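Local atomic coordinates of MS5a (Brassica napus, PDB entry 6L77), a protein that is linked to meiosis, has no settled molecular function, and carries a cystatin-like fold that probably enhances the activity of papain rather than inhibiting it. Residues A[148-153]-A[223-228]; A[191-196]-A[201-206]. All blocks are in the same frame, centred on the assembly; numbering follows the deposited sequence.

How the contacts relate
Coming from the N terminus, the chain reaches the end of helix 138-150, and there residues 148-153 form the first half of contact 1. Strand 161-170 and helix 176-181 follow, then strand 186-195, which doubles back through a short, incompletely modelled connection into strand 201-212; contact 2 lies at the turn end of this hairpin and closes a loop of only four residues. Strand 219-227 completes contact 1, whose much longer loop of 69 residues encloses contact 2. Strands 201-212 and 219-227 are neighbours in the antiparallel sheet, with backbone hydrogen bonds from Gln-226 to Ile-205 and from Val-228 to Lys-203. Contact 1 thus ties the helix to the sheet, and contact 2 joins strands within it.

Contact 1 (A[148-153]-A[223-228]); sequences FNRDRC and GESQLV
Arg-150 reaches across to Ser-225 and Leu-227 from the last turn of its helix, and nearly everything in this contact hangs on that one side chain. Its CG lies beside the backbone N (chi1 -68°), and the chain runs out almost straight before bending at chi3 (50°), which carries the guanidinium along the strand, past Ser-225. The CG passes Ser-225 CB at 4.1 Å, and farther out the NH1 of Arg-150 comes to 3.8 Å from the same CB, which lies near the guanidinium plane, at its edge. Leu-227 meets the group differently. Its CD2 sits over one guanidinium face, offset toward the rim, 3.7 Å from Arg-150 NH2 and 3.8 Å from CZ, so a methyl packs against the flat of the charged group.

The contact joins the C-terminal part of helix 138-150 to strand 219-227 of the antiparallel sheet, consistent with the helix-on-sheet packing of a cystatin-like fold. Strand 219-227 lies next to strand 201-212, and His-204 of that neighbour touches both Arg-150 and Leu-227. The polar link between the segments is indirect: a water accepts a weak bond from Arg-150 NH1 at 3.0 Å and donates to the backbone Gln-226 O at 2.8 Å. The CB of Gln-226 points away from 148-153, and its NE2 bonds to the backbone oxygen of Asp-110. Just beyond Arg-150 the chain makes an Asx turn, Cys-153 N giving a bond to Asp-151 OD1 at 3.0 Å.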
loop_
_atom_site.group_PDB
_atom_site.type_symbol
_atom_site.label_atom_id
_atom_site.label_comp_id
_atom_site.label_asym_id
_atom_site.label_seq_id
_atom_site.Cartn_x
_atom_site.Cartn_y
_atom_site.Cartn_z
ATOM N N PHE A 148 -1.690 10.026 -3.679
ATOM C CA PHE A 148 -0.458 10.630 -4.181
ATOM C C PHE A 148 -0.339 10.483 -5.690
ATOM O O PHE A 148 0.007 11.445 -6.397
ATOM C CB PHE A 148 0.734 9.980 -3.472
ATOM C CG PHE A 148 2.061 10.324 -4.074
ATOM C CD1 PHE A 148 2.593 11.600 -3.931
ATOM C CD2 PHE A 148 2.790 9.366 -4.762
ATOM C CE1 PHE A 148 3.824 11.920 -4.467
ATOM C CE2 PHE A 148 4.022 9.681 -5.315
ATOM C CZ PHE A 148 4.541 10.961 -5.169
ATOM N N ASN A 149 -0.637 9.290 -6.209
ATOM C CA ASN A 149 -0.522 9.054 -7.642
ATOM C C ASN A 149 -1.605 9.740 -8.460
ATOM O O ASN A 149 -1.507 9.735 -9.695
ATOM C CB ASN A 149 -0.533 7.552 -7.940
ATOM C CG ASN A 149 0.819 6.905 -7.714
ATOM O OD1 ASN A 149 1.727 7.052 -8.534
ATOM N ND2 ASN A 149 0.965 6.191 -6.596
ATOM N N ARG A 150 -2.631 10.325 -7.830
ATOM C CA ARG A 150 -3.570 11.129 -8.615
ATOM C C ARG A 150 -2.889 12.360 -9.197
ATOM O O ARG A 150 -3.151 12.739 -10.346
ATOM C CB ARG A 150 -4.767 11.548 -7.765
ATOM C CG ARG A 150 -5.678 10.403 -7.343
ATOM C CD ARG A 150 -6.993 10.960 -6.838
ATOM N NE ARG A 150 -7.531 11.914 -7.794
ATOM C CZ ARG A 150 -8.383 11.595 -8.760
ATOM N NH1 ARG A 150 -8.809 10.344 -8.879
ATOM N NH2 ARG A 150 -8.806 12.527 -9.605
ATOM N N ASP A 151 -2.031 13.010 -8.410
ATOM C CA ASP A 151 -1.271 14.161 -8.897
ATOM C C ASP A 151 -0.083 14.321 -7.955
ATOM O O ASP A 151 -0.242 14.807 -6.832
ATOM C CB ASP A 151 -2.123 15.417 -8.947
ATOM C CG ASP A 151 -1.431 16.559 -9.670
ATOM O OD1 ASP A 151 -0.254 16.850 -9.359
ATOM O OD2 ASP A 151 -2.067 17.166 -10.557
ATOM N N ARG A 152 1.088 13.884 -8.412
ATOM C CA ARG A 152 2.259 13.872 -7.551
ATOM C C ARG A 152 2.853 15.253 -7.343
ATOM O O ARG A 152 3.740 15.406 -6.498
ATOM C CB ARG A 152 3.302 12.917 -8.127
ATOM C CG ARG A 152 2.828 11.485 -8.048
ATOM C CD ARG A 152 3.417 10.627 -9.103
ATOM N NE ARG A 152 4.729 10.121 -8.752
ATOM C CZ ARG A 152 5.029 8.838 -8.586
ATOM N NH1 ARG A 152 4.117 7.898 -8.739
ATOM N NH2 ARG A 152 6.268 8.502 -8.285
ATOM N N CYS A 153 2.359 16.258 -8.059
ATOM C CA CYS A 153 2.891 17.610 -7.960
ATOM C C CYS A 153 2.263 18.423 -6.838
ATOM O O CYS A 153 2.828 19.451 -6.448
ATOM C CB CYS A 153 2.699 18.330 -9.292
ATOM S SG CYS A 153 3.470 17.447 -10.662
ATOM N N GLY A 223 -2.897 -0.505 -8.852
ATOM C CA GLY A 223 -4.046 0.247 -8.391
ATOM C C GLY A 223 -4.530 1.260 -9.410
ATOM O O GLY A 223 -3.796 1.691 -10.309
ATOM N N GLU A 224 -5.789 1.653 -9.227
ATOM C CA GLU A 224 -6.433 2.691 -10.018
ATOM C C GLU A 224 -7.334 3.510 -9.108
ATOM O O GLU A 224 -7.862 2.999 -8.116
ATOM C CB GLU A 224 -7.255 2.094 -11.163
ATOM C CG GLU A 224 -6.400 1.472 -12.253
ATOM C CD GLU A 224 -7.216 0.899 -13.396
ATOM O OE1 GLU A 224 -8.444 0.696 -13.225
ATOM O OE2 GLU A 224 -6.621 0.651 -14.468
ATOM N N SER A 225 -7.509 4.784 -9.453
ATOM C CA SER A 225 -8.320 5.704 -8.672
ATOM C C SER A 225 -9.446 6.282 -9.515
ATOM O O SER A 225 -9.337 6.390 -10.742
ATOM C CB SER A 225 -7.475 6.848 -8.109
ATOM O OG SER A 225 -6.627 6.372 -7.087
ATOM N N GLN A 226 -10.525 6.667 -8.839
ATOM C CA GLN A 226 -11.674 7.260 -9.503
ATOM C C GLN A 226 -12.343 8.236 -8.544
ATOM O O GLN A 226 -12.178 8.147 -7.327
ATOM C CB GLN A 226 -12.658 6.181 -9.970
ATOM C CG GLN A 226 -13.220 5.351 -8.823
ATOM C CD GLN A 226 -14.092 4.203 -9.291
ATOM O OE1 GLN A 226 -15.319 4.291 -9.259
ATOM N NE2 GLN A 226 -13.459 3.109 -9.712
ATOM N N LEU A 227 -13.088 9.183 -9.103
ATOM C CA LEU A 227 -13.881 10.107 -8.306
ATOM C C LEU A 227 -15.327 9.629 -8.230
ATOM O O LEU A 227 -15.848 9.020 -9.170
ATOM C CB LEU A 227 -13.841 11.524 -8.887
ATOM C CG LEU A 227 -12.494 12.246 -8.929
ATOM C CD1 LEU A 227 -12.675 13.650 -9.464
ATOM C CD2 LEU A 227 -11.870 12.279 -7.556
ATOM N N VAL A 228 -15.973 9.914 -7.104
ATOM C CA VAL A 228 -17.381 9.595 -6.902
ATOM C C VAL A 228 -18.206 10.799 -7.361
ATOM O O VAL A 228 -18.032 11.893 -6.801
ATOM C CB VAL A 228 -17.687 9.261 -5.438
ATOM C CG1 VAL A 228 -19.159 8.937 -5.260
ATOM C CG2 VAL A 228 -16.801 8.119 -4.940
HETATM O O HOH W 1 -9.732 8.986 -6.342
#

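Contact 2 (A[191-196]-A[201-206]); sequences RYDQDL and VCKHIA
His-204 crosses to Tyr-192 and Gln-194, and its side chain can be followed outward atom by atom. CB comes first, sitting over one face of the Tyr-192 ring in a CH-pi contact, 3.5 Å from the ring centroid. With chi1 at -61°, CG lies beside the backbone N, and the imidazole continues past the tyrosine: the two planes are only 16° apart but slid so far that they barely overlap. CD2 is 3.6 Å from Tyr-192 CE2 and also approaches Gln-194 CB, which lies in the imidazole plane at its edge. At the tip, NE2 donates a nearly straight bond to Gln-194 OE1 at 2.9 Å, close to the ring plane; the bond helps hold the ring's rotation, with NE2 carrying the N-H.

The backbones form an antiparallel beta hairpin, with Tyr-192/His-204 and Gln-194/Cys-202 as its hydrogen-bonded pairs. On the face of Tyr-192, Gln-194 and His-204, helix 138-150 packs with Phe-147 against Tyr-192 and Gln-194, and Met-143 against Tyr-192. On the face of Arg-191, Asp-193 and Lys-203, Arg-191 NH2 makes a salt bridge to Asp-193 OD1 at 2.8 Å, while its NH1 lies against Lys-203 CD at 3.2 Å.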
loop_
_atom_site.group_PDB
_atom_site.type_symbol
_atom_site.label_atom_id
_atom_site.label_comp_id
_atom_site.label_asym_id
_atom_site.label_seq_id
_atom_site.Cartn_x
_atom_site.Cartn_y
_atom_site.Cartn_z
ATOM N N ARG A 191 -13.105 3.661 0.064
ATOM C CA ARG A 191 -13.918 4.848 -0.147
ATOM C C ARG A 191 -13.475 5.896 0.868
ATOM O O ARG A 191 -13.541 5.649 2.078
ATOM C CB ARG A 191 -15.401 4.505 0.007
ATOM C CG ARG A 191 -16.343 5.702 0.053
ATOM C CD ARG A 191 -16.578 6.340 -1.311
ATOM N NE ARG A 191 -17.510 7.452 -1.161
ATOM C CZ ARG A 191 -17.164 8.670 -0.753
ATOM N NH1 ARG A 191 -18.088 9.607 -0.614
ATOM N NH2 ARG A 191 -15.896 8.955 -0.485
ATOM N N TYR A 192 -13.004 7.052 0.386
ATOM C CA TYR A 192 -12.499 8.052 1.319
ATOM C C TYR A 192 -12.806 9.457 0.823
ATOM O O TYR A 192 -12.954 9.692 -0.381
ATOM C CB TYR A 192 -10.994 7.875 1.566
ATOM C CG TYR A 192 -10.084 8.140 0.372
ATOM C CD1 TYR A 192 -9.861 7.159 -0.595
ATOM C CD2 TYR A 192 -9.422 9.356 0.234
ATOM C CE1 TYR A 192 -9.002 7.393 -1.678
ATOM C CE2 TYR A 192 -8.573 9.599 -0.841
ATOM C CZ TYR A 192 -8.361 8.611 -1.792
ATOM O OH TYR A 192 -7.518 8.856 -2.868
ATOM N N ASP A 193 -12.910 10.388 1.773
ATOM C CA ASP A 193 -13.134 11.798 1.477
ATOM C C ASP A 193 -11.851 12.589 1.696
ATOM O O ASP A 193 -11.075 12.298 2.610
ATOM C CB ASP A 193 -14.246 12.393 2.345
ATOM C CG ASP A 193 -15.629 12.061 1.832
ATOM O OD1 ASP A 193 -15.740 11.517 0.713
ATOM O OD2 ASP A 193 -16.609 12.345 2.555
ATOM N N GLN A 194 -11.634 13.578 0.838
ATOM C CA GLN A 194 -10.539 14.527 0.963
ATOM C C GLN A 194 -11.125 15.861 1.403
ATOM O O GLN A 194 -11.937 16.452 0.683
ATOM C CB GLN A 194 -9.793 14.670 -0.364
ATOM C CG GLN A 194 -8.821 15.845 -0.422
ATOM C CD GLN A 194 -8.431 16.183 -1.843
ATOM O OE1 GLN A 194 -8.898 15.543 -2.788
ATOM N NE2 GLN A 194 -7.576 17.193 -2.008
ATOM N N ASP A 195 -10.716 16.330 2.578
ATOM C CA ASP A 195 -11.246 17.583 3.104
ATOM C C ASP A 195 -10.811 18.763 2.236
ATOM O O ASP A 195 -9.629 18.902 1.908
ATOM C CB ASP A 195 -10.776 17.774 4.543
ATOM C CG ASP A 195 -11.442 18.951 5.221
ATOM O OD1 ASP A 195 -12.391 19.528 4.647
ATOM O OD2 ASP A 195 -11.010 19.294 6.338
ATOM N N LEU A 196 -11.762 19.620 1.873
ATOM C CA LEU A 196 -11.462 20.789 1.037
ATOM C C LEU A 196 -11.709 22.126 1.744
ATOM O O LEU A 196 -11.775 22.200 2.971
ATOM C CB LEU A 196 -12.286 20.748 -0.254
ATOM C CG LEU A 196 -12.022 19.610 -1.239
ATOM C CD1 LEU A 196 -12.734 19.870 -2.559
ATOM C CD2 LEU A 196 -10.529 19.410 -1.453
ATOM N N VAL A 201 -15.784 18.647 0.516
ATOM C CA VAL A 201 -14.896 17.494 0.418
ATOM C C VAL A 201 -14.916 16.984 -1.017
ATOM O O VAL A 201 -15.841 17.256 -1.785
ATOM C CB VAL A 201 -15.297 16.354 1.383
ATOM C CG1 VAL A 201 -15.240 16.813 2.834
ATOM C CG2 VAL A 201 -16.678 15.846 1.036
ATOM N N CYS A 202 -13.873 16.239 -1.376
ATOM C CA CYS A 202 -13.823 15.514 -2.640
ATOM C C CYS A 202 -13.938 14.025 -2.344
ATOM O O CYS A 202 -13.282 13.523 -1.427
ATOM C CB CYS A 202 -12.534 15.808 -3.409
ATOM S SG CYS A 202 -12.427 14.975 -5.017
ATOM N N LYS A 203 -14.778 13.331 -3.109
ATOM C CA LYS A 203 -15.136 11.945 -2.826
ATOM C C LYS A 203 -14.329 11.022 -3.732
ATOM O O LYS A 203 -14.420 11.116 -4.960
ATOM C CB LYS A 203 -16.641 11.731 -3.012
ATOM C CG LYS A 203 -17.510 12.645 -2.154
ATOM C CD LYS A 203 -18.986 12.237 -2.196
ATOM C CE LYS A 203 -19.568 12.335 -3.605
ATOM N NZ LYS A 203 -21.050 12.101 -3.646
ATOM N N HIS A 204 -13.539 10.139 -3.119
ATOM C CA HIS A 204 -12.609 9.267 -3.824
ATOM C C HIS A 204 -12.937 7.800 -3.580
ATOM O O HIS A 204 -13.419 7.421 -2.508
ATOM C CB HIS A 204 -11.156 9.489 -3.377
ATOM C CG HIS A 204 -10.629 10.870 -3.618
ATOM N ND1 HIS A 204 -10.088 11.261 -4.826
ATOM C CD2 HIS A 204 -10.521 11.939 -2.794
ATOM C CE1 HIS A 204 -9.686 12.518 -4.738
ATOM N NE2 HIS A 204 -9.935 12.953 -3.516
ATOM N N ILE A 205 -12.620 6.973 -4.576
ATOM C CA ILE A 205 -12.510 5.526 -4.416
ATOM C C ILE A 205 -11.162 5.096 -4.978
ATOM O O ILE A 205 -10.797 5.497 -6.089
ATOM C CB ILE A 205 -13.653 4.774 -5.130
ATOM C CG1 ILE A 205 -14.991 5.044 -4.432
ATOM C CG2 ILE A 205 -13.362 3.276 -5.195
ATOM C CD1 ILE A 205 -16.205 4.514 -5.187
ATOM N N ALA A 206 -10.425 4.291 -4.212
ATOM C CA ALA A 206 -9.202 3.656 -4.687
ATOM C C ALA A 206 -9.415 2.150 -4.751
ATOM O O ALA A 206 -10.089 1.569 -3.892
ATOM C CB ALA A 206 -8.010 3.982 -3.780
#